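Local coordinates for charybdin (Charybdis maritima, PDB 2B7U), which belongs to the ribosome-inactivating protein family of plants and pairs a mixed beta sheet with a set of packed helices, at residues T11-E17 / D59-R65; G66-V71 / G82-Q86; D140-L145 / S157-V161. All coordinates share one frame; numbering follows the deposited sequence.

Contact 1 (T11-E17 / D59-R65); sequences TVELDIE and DLKLTFR
Lys61 O accepts a hydrogen bond from Leu14 N of the neighbouring strand at 2.9 Å, and Glu13 CA adds a CA-H...O contact to the same oxygen at 3.2 Å. This pattern belongs to a parallel pair of strands, 11-15 and 59-64, at the margin of the mixed sheet. Going along it, Val12 N reaches Asp59 O, Lys61 N returns to Val12 O (2.8 Å), Thr63 N meets Leu14 O, and Ile16 N closes the ladder on Thr63 O. Side chains alternate between two faces. On one, Val12, Leu14, Leu60 and Leu62 are apolar, with Val12 CG2 resting 3.9 Å from Leu60 CD1; Phe27 of helix 21-35 and Phe165 of helix 151-170 continue this layer.

The other face is polar and works through water. Glu13 and Lys61 run alongside each other, both extended, yet their charges fall short of a salt bridge; one water donates to Glu13 OE1 and accepts from Lys61 NZ. A second water joins Thr11 OG1 to Asp59 OD2, while Asp59 OD1 forms a salt bridge with Arg72. At the strand's end, Asp15 holds CG anti to its N (chi1 -167°), and Glu17 N meets Asp15 OD1 from above the carboxylate plane (2.9 Å), closing an Asx turn. Consistent with this turn, Glu17 CA lies in the ring plane at the edge of Phe64. Beyond it, Glu17 OE2 forms a salt bridge with Arg65 NE at 3.5 Å, entering at the guanidinium edge with the two planes 83° apart.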
# COMPACT_ATOMS: atom_id res chain seq x y z
N THR A 11 -1.54 14.36 5.73
CA THR A 11 -0.38 13.71 6.33
C THR A 11 -0.82 12.94 7.57
O THR A 11 -1.61 13.45 8.39
CB THR A 11 0.72 14.74 6.70
OG1 THR A 11 1.15 15.45 5.52
CG2 THR A 11 1.95 14.06 7.34
N VAL A 12 -0.33 11.71 7.69
CA VAL A 12 -0.51 10.91 8.91
C VAL A 12 0.88 10.60 9.47
O VAL A 12 1.83 10.42 8.71
CB VAL A 12 -1.32 9.59 8.69
CG1 VAL A 12 -2.78 9.93 8.47
CG2 VAL A 12 -0.79 8.75 7.51
N GLU A 13 0.98 10.50 10.79
CA GLU A 13 2.28 10.33 11.44
C GLU A 13 2.19 9.23 12.49
O GLU A 13 1.23 9.17 13.26
CB GLU A 13 2.73 11.66 12.03
CG GLU A 13 4.04 11.60 12.80
CD GLU A 13 4.51 12.97 13.29
OE1 GLU A 13 3.83 13.99 12.99
OE2 GLU A 13 5.55 13.02 13.99
N LEU A 14 3.18 8.35 12.51
CA LEU A 14 3.25 7.28 13.49
C LEU A 14 4.64 7.20 14.10
O LEU A 14 5.64 7.18 13.37
CB LEU A 14 2.88 5.95 12.85
CG LEU A 14 2.72 4.76 13.79
CD1 LEU A 14 1.57 4.95 14.76
CD2 LEU A 14 2.53 3.49 13.00
N ASP A 15 4.71 7.17 15.43
CA ASP A 15 5.98 6.85 16.08
C ASP A 15 6.09 5.36 16.35
O ASP A 15 5.19 4.77 16.94
CB ASP A 15 6.22 7.62 17.37
CG ASP A 15 7.67 7.50 17.84
OD1 ASP A 15 8.03 6.51 18.51
OD2 ASP A 15 8.51 8.36 17.47
N ILE A 16 7.21 4.77 15.97
CA ILE A 16 7.41 3.33 16.00
C ILE A 16 7.85 2.81 17.37
O ILE A 16 7.66 1.64 17.65
CB ILE A 16 8.44 2.90 14.90
CG1 ILE A 16 8.12 3.55 13.56
CG2 ILE A 16 8.48 1.38 14.74
CD1 ILE A 16 6.72 3.26 13.08
N GLU A 17 8.43 3.66 18.22
CA GLU A 17 9.04 3.17 19.47
C GLU A 17 8.09 2.46 20.43
O GLU A 17 8.41 1.37 20.93
CB GLU A 17 9.76 4.30 20.19
CG GLU A 17 10.56 3.83 21.39
CD GLU A 17 11.23 4.96 22.14
OE1 GLU A 17 11.15 6.12 21.68
OE2 GLU A 17 11.83 4.68 23.20
N ASP A 59 0.95 11.94 2.56
CA ASP A 59 2.25 11.69 3.19
C ASP A 59 2.12 10.87 4.46
O ASP A 59 1.19 11.05 5.25
CB ASP A 59 2.91 13.01 3.52
CG ASP A 59 3.68 13.60 2.36
OD1 ASP A 59 3.76 12.99 1.27
OD2 ASP A 59 4.25 14.71 2.57
N LEU A 60 3.06 9.93 4.63
CA LEU A 60 3.14 9.05 5.79
C LEU A 60 4.46 9.36 6.48
O LEU A 60 5.51 9.05 5.95
CB LEU A 60 3.09 7.59 5.35
CG LEU A 60 3.41 6.53 6.39
CD1 LEU A 60 2.43 6.57 7.55
CD2 LEU A 60 3.48 5.13 5.74
N LYS A 61 4.39 9.97 7.65
CA LYS A 61 5.59 10.35 8.40
C LYS A 61 5.83 9.32 9.49
O LYS A 61 4.95 9.04 10.31
CB LYS A 61 5.41 11.75 9.01
CG LYS A 61 6.67 12.34 9.63
CD LYS A 61 6.49 13.87 9.69
CE LYS A 61 7.50 14.58 10.53
NZ LYS A 61 7.08 16.01 10.72
N LEU A 62 7.02 8.72 9.48
CA LEU A 62 7.37 7.66 10.41
C LEU A 62 8.57 8.11 11.22
O LEU A 62 9.55 8.55 10.65
CB LEU A 62 7.72 6.38 9.67
CG LEU A 62 6.64 5.79 8.77
CD1 LEU A 62 7.19 4.57 8.03
CD2 LEU A 62 5.41 5.45 9.54
N THR A 63 8.47 7.98 12.53
CA THR A 63 9.52 8.47 13.41
C THR A 63 9.94 7.37 14.38
O THR A 63 9.11 6.60 14.86
CB THR A 63 9.03 9.69 14.18
OG1 THR A 63 8.80 10.79 13.28
CG2 THR A 63 10.03 10.09 15.19
N PHE A 64 11.24 7.31 14.67
CA PHE A 64 11.76 6.40 15.66
C PHE A 64 12.97 7.01 16.35
O PHE A 64 14.00 7.18 15.71
CB PHE A 64 12.18 5.08 15.03
CG PHE A 64 12.77 4.11 16.01
CD1 PHE A 64 12.03 3.69 17.09
CD2 PHE A 64 14.04 3.62 15.85
CE1 PHE A 64 12.57 2.81 18.01
CE2 PHE A 64 14.59 2.73 16.77
CZ PHE A 64 13.85 2.33 17.83
N ARG A 65 12.84 7.32 17.63
CA ARG A 65 13.95 7.83 18.45
C ARG A 65 14.71 8.98 17.75
O ARG A 65 15.93 8.97 17.66
CB ARG A 65 14.91 6.70 18.84
CG ARG A 65 14.27 5.67 19.74
CD ARG A 65 15.26 4.63 20.25
NE ARG A 65 14.58 3.76 21.21
CZ ARG A 65 14.90 2.48 21.45
NH1 ARG A 65 14.20 1.80 22.36
NH2 ARG A 65 15.90 1.88 20.80
O HOH W 1 3.66 16.09 4.74
O HOH W 2 5.42 16.07 12.90
O HOH W 3 10.61 7.34 19.36

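Contact 2 (G66-V71 / G82-Q86); sequences GQVTTV and GYQMQ
Gln86 uses its side-chain amide to bind the backbone of 66-71, gripping Gly66 and Val68 at the open end of the antiparallel hairpin formed by strands 67-74 and 80-84. Its NE2 donates to Gly66 O at 2.9 Å, with the carbonyl oxygen in the amide plane and the bond almost straight (171°). Its OE1 accepts from Val68 N at 2.8 Å, but that donor stands well above the carbonyl plane of the amide. Two bonds of opposite sense fix the rotation of the group, which takes the place of main-chain pairing where strand 82-84 has ended. The extended chain of Gln86, chi1 -176°, carries the amide across to the backbone of 66-71.

Other hydrogen bonds follow the strands inward. Gln84 N donates to Thr70 O at 2.8 Å, and the same oxygen receives the CA-H of Tyr83 (CA to Thr70 O 3.1 Å). Gln84 O accepts from Thr69 OG1 at 3.1 Å, with the hydroxyl above the carbonyl plane; a water also donates to Gln84 O and to Val68 O, bridging the strands where their backbones diverge.

Apolar contacts are fewer. Val71 and Tyr83 form a non-hydrogen-bonded pair, and there Val71 CG2 approaches Tyr83 CB to 4.1 Å. In one of the two Val68 conformers, the CG2 methyl also lies 3.6 Å from the amide carbon CD of Gln86, the two side chains crossing at about a right angle.

Strand 56-64 flanks the hairpin on one side, bonded through Leu60 to Val71 and Leu62 to Thr69, while strand 91-93 lies beside Tyr83. Helix 135-147 packs over Thr69 and Tyr83 through Leu145, and Leu158 of helix 151-170 also reaches the Tyr83 side chain.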
# COMPACT_ATOMS: atom_id res chain seq x y z
N GLY A 66 13.96 9.95 17.24
CA GLY A 66 14.53 11.15 16.63
C GLY A 66 14.88 11.04 15.15
O GLY A 66 15.33 12.03 14.54
N GLN A 67 14.74 9.84 14.59
CA GLN A 67 14.99 9.55 13.20
C GLN A 67 13.66 9.60 12.48
O GLN A 67 12.67 9.10 13.01
CB GLN A 67 15.57 8.15 13.09
CG GLN A 67 16.85 7.99 13.88
CD GLN A 67 17.28 6.54 13.96
OE1 GLN A 67 16.79 5.77 14.80
NE2 GLN A 67 18.23 6.15 13.11
N VAL A 68 13.64 10.18 11.29
CA VAL A 68 12.36 10.40 10.62
C VAL A 68 12.50 10.23 9.12
O VAL A 68 13.52 10.57 8.51
CB VAL A 68 11.80 11.84 10.88
CG1 VAL A 68 11.83 12.17 12.33
CG2 VAL A 68 12.55 12.89 10.11
N THR A 69 11.46 9.68 8.53
CA THR A 69 11.31 9.75 7.10
C THR A 69 9.85 10.03 6.80
O THR A 69 8.98 9.78 7.61
CB THR A 69 11.81 8.47 6.42
OG1 THR A 69 11.81 8.65 5.00
CG2 THR A 69 10.97 7.27 6.80
N THR A 70 9.62 10.62 5.65
CA THR A 70 8.28 10.85 5.14
C THR A 70 8.19 10.17 3.79
O THR A 70 9.03 10.41 2.94
CB THR A 70 7.97 12.34 4.99
OG1 THR A 70 8.15 12.99 6.26
CG2 THR A 70 6.54 12.52 4.51
N VAL A 71 7.14 9.37 3.62
CA VAL A 71 6.90 8.67 2.37
C VAL A 71 5.69 9.27 1.69
O VAL A 71 4.67 9.52 2.33
CB VAL A 71 6.70 7.15 2.60
CG1 VAL A 71 6.56 6.43 1.30
CG2 VAL A 71 7.91 6.58 3.40
N GLY A 82 7.65 8.10 -3.43
CA GLY A 82 8.92 8.70 -3.04
C GLY A 82 9.04 8.83 -1.55
O GLY A 82 8.13 8.52 -0.82
N TYR A 83 10.21 9.27 -1.11
CA TYR A 83 10.44 9.49 0.32
C TYR A 83 11.48 10.58 0.52
O TYR A 83 12.27 10.91 -0.39
CB TYR A 83 10.83 8.20 1.02
CG TYR A 83 12.25 7.80 0.76
CD1 TYR A 83 13.28 8.16 1.62
CD2 TYR A 83 12.58 7.07 -0.38
CE1 TYR A 83 14.60 7.83 1.34
CE2 TYR A 83 13.91 6.72 -0.67
CZ TYR A 83 14.90 7.09 0.21
OH TYR A 83 16.21 6.76 -0.06
N GLN A 84 11.47 11.14 1.72
CA GLN A 84 12.37 12.24 2.06
C GLN A 84 13.44 11.82 3.06
O GLN A 84 13.13 11.26 4.10
CB GLN A 84 11.57 13.37 2.68
CG GLN A 84 12.38 14.65 2.80
CD GLN A 84 11.60 15.83 3.30
OE1 GLN A 84 11.81 16.96 2.83
NE2 GLN A 84 10.73 15.60 4.26
N MET A 85 14.69 12.17 2.75
CA MET A 85 15.80 11.99 3.70
C MET A 85 15.79 13.09 4.75
O MET A 85 15.29 14.19 4.49
CB MET A 85 17.12 11.99 2.96
CG MET A 85 17.30 10.77 2.07
SD MET A 85 18.84 10.71 1.17
CE MET A 85 20.04 10.26 2.43
N GLN A 86 16.35 12.80 5.93
CA GLN A 86 16.24 13.68 7.09
C GLN A 86 17.21 14.86 7.08
O GLN A 86 16.83 15.95 7.49
CB GLN A 86 16.45 12.88 8.38
CG GLN A 86 16.26 13.68 9.66
CD GLN A 86 16.05 12.80 10.87
OE1 GLN A 86 16.03 11.58 10.76
NE2 GLN A 86 15.93 13.42 12.02
O HOH W 4 13.11 12.76 6.61

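Contact 3 (D140-L145 / S157-V161); sequences DAVSKL and SLIVV
Ser157 lies against Ala141, Lys144 and Leu145, and at this small residue the two segments come nearest: the CA atoms of Ala141 and Ser157 are 4.4 Å apart. Two helices consecutive in sequence, 135-147 and 151-170, joined by a short turn, pack against each other here; their short segments run at 133° to each other, with axes 9.0 Å apart. Ser157 CB abuts Leu145 CG at 3.6 Å. Its hydroxyl, placed beside the backbone N (chi1 -62°), bonds back to Asp153 O one turn earlier in its own helix. The oxygen therefore enters the interface already satisfied, and it touches carbon there: Ser157 OG is 3.4 Å from Lys144 CB and also meets Ala141 CA. Lys144 contributes the root of its side chain, for its bent chain leads away from this segment and NZ makes a long, weak ion pair with Asp153.

Leu158 brings its branched end back toward the other helix, and its CD2 lies 4.0 Å from Leu145 CD2, the two leucines meeting at a slant. Two residues further on, Val160 directs CG1 at the methyl of Ala141 (CG1 to Ala141 CB 4.1 Å). Val161 finishes the segment by setting CG2 against Leu145 CD1, again at 4.1 Å. Both methyls of Leu145 thus reach Leu158 CD2, and CD1 touches Val161 as well, while Ser157 CB lies against CG. Across the segments the adhesion is apolar, with neither hydrogen bond nor salt bridge.

Both helices pack on the mixed sheet. Val142 reaches Leu62 and Phe64, Val161 reaches Leu62, and Leu158 and Val161 meet Leu80 of strand 80-84, while Ile159 of helix 151-170 is covered by Leu120 and Ala124 of helix 117-124.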
# COMPACT_ATOMS: atom_id res chain seq x y z
N ASP A 140 14.26 -0.38 11.82
CA ASP A 140 15.42 -0.37 10.94
C ASP A 140 15.14 0.34 9.62
O ASP A 140 15.98 1.05 9.07
CB ASP A 140 15.89 -1.80 10.68
CG ASP A 140 16.31 -2.52 11.94
OD1 ASP A 140 16.70 -1.84 12.93
OD2 ASP A 140 16.24 -3.77 11.94
N ALA A 141 13.94 0.14 9.09
CA ALA A 141 13.56 0.79 7.85
C ALA A 141 13.55 2.29 7.97
O ALA A 141 14.04 2.98 7.08
CB ALA A 141 12.20 0.31 7.40
N VAL A 142 12.98 2.83 9.04
CA VAL A 142 13.02 4.31 9.13
C VAL A 142 14.45 4.82 9.33
O VAL A 142 14.84 5.83 8.74
CB VAL A 142 11.90 5.02 10.01
CG1 VAL A 142 10.75 4.09 10.45
CG2 VAL A 142 12.45 5.92 11.05
N SER A 143 15.27 4.10 10.10
CA SER A 143 16.67 4.50 10.28
C SER A 143 17.41 4.56 8.95
O SER A 143 18.14 5.51 8.67
CB SER A 143 17.38 3.53 11.22
OG SER A 143 16.77 3.54 12.48
N LYS A 144 17.22 3.55 8.11
CA LYS A 144 17.91 3.52 6.84
C LYS A 144 17.38 4.59 5.89
O LYS A 144 18.14 5.26 5.22
CB LYS A 144 17.78 2.14 6.20
CG LYS A 144 18.52 1.07 6.95
CD LYS A 144 20.03 1.22 6.84
CE LYS A 144 20.76 0.02 7.49
NZ LYS A 144 20.07 -1.29 7.25
N LEU A 145 16.07 4.76 5.81
CA LEU A 145 15.51 5.74 4.90
C LEU A 145 15.91 7.16 5.28
O LEU A 145 16.16 8.00 4.40
CB LEU A 145 13.98 5.57 4.78
CG LEU A 145 13.54 4.31 4.01
CD1 LEU A 145 12.06 4.08 4.20
CD2 LEU A 145 13.91 4.39 2.53
N SER A 157 14.10 -1.26 2.67
CA SER A 157 13.33 -0.49 3.60
C SER A 157 11.98 -0.07 3.01
O SER A 157 10.97 -0.04 3.72
CB SER A 157 14.13 0.73 4.03
OG SER A 157 15.31 0.32 4.70
N LEU A 158 11.98 0.30 1.72
CA LEU A 158 10.73 0.64 1.04
C LEU A 158 9.79 -0.57 0.91
O LEU A 158 8.55 -0.41 1.00
CB LEU A 158 11.02 1.28 -0.32
CG LEU A 158 11.64 2.69 -0.26
CD1 LEU A 158 12.13 3.16 -1.65
CD2 LEU A 158 10.68 3.75 0.33
N ILE A 159 10.35 -1.78 0.77
CA ILE A 159 9.53 -2.98 0.80
C ILE A 159 8.82 -3.11 2.16
O ILE A 159 7.63 -3.38 2.23
CB ILE A 159 10.34 -4.25 0.52
CG1 ILE A 159 10.86 -4.22 -0.91
CG2 ILE A 159 9.51 -5.48 0.75
CD1 ILE A 159 11.94 -5.19 -1.22
N VAL A 160 9.58 -2.91 3.24
CA VAL A 160 8.99 -3.03 4.56
C VAL A 160 7.86 -2.00 4.74
O VAL A 160 6.76 -2.33 5.21
CB VAL A 160 10.07 -2.88 5.67
CG1 VAL A 160 9.44 -2.76 7.02
CG2 VAL A 160 11.01 -4.07 5.62
N VAL A 161 8.10 -0.75 4.37
CA VAL A 161 7.07 0.26 4.49
C VAL A 161 5.85 -0.06 3.59
O VAL A 161 4.69 0.01 4.02
CB VAL A 161 7.62 1.65 4.16
CG1 VAL A 161 6.48 2.65 4.03
CG2 VAL A 161 8.65 2.07 5.21

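Overall arrangement
Contacts 1 and 2 lie in one mixed sheet, with centres about 9 Å apart, and share a seam, since strands 56-64 and 67-74 are neighbours in it. Both depend on backbone bonds, but the parallel pair has a regular ladder with a watery outer face, whereas the hairpin frays and borrows a glutamine amide. Contact 3 differs in being a buried helix pair held by apolar packing. It lies against the sheet's apolar face, where Val142 takes Ile16 CG1 of contact 1 on its CG1 and Gln67 O of contact 2 on its CG2. Contacts 1 and 2 are both partly buried, and salt-bridged charge across the segments occurs in contact 1.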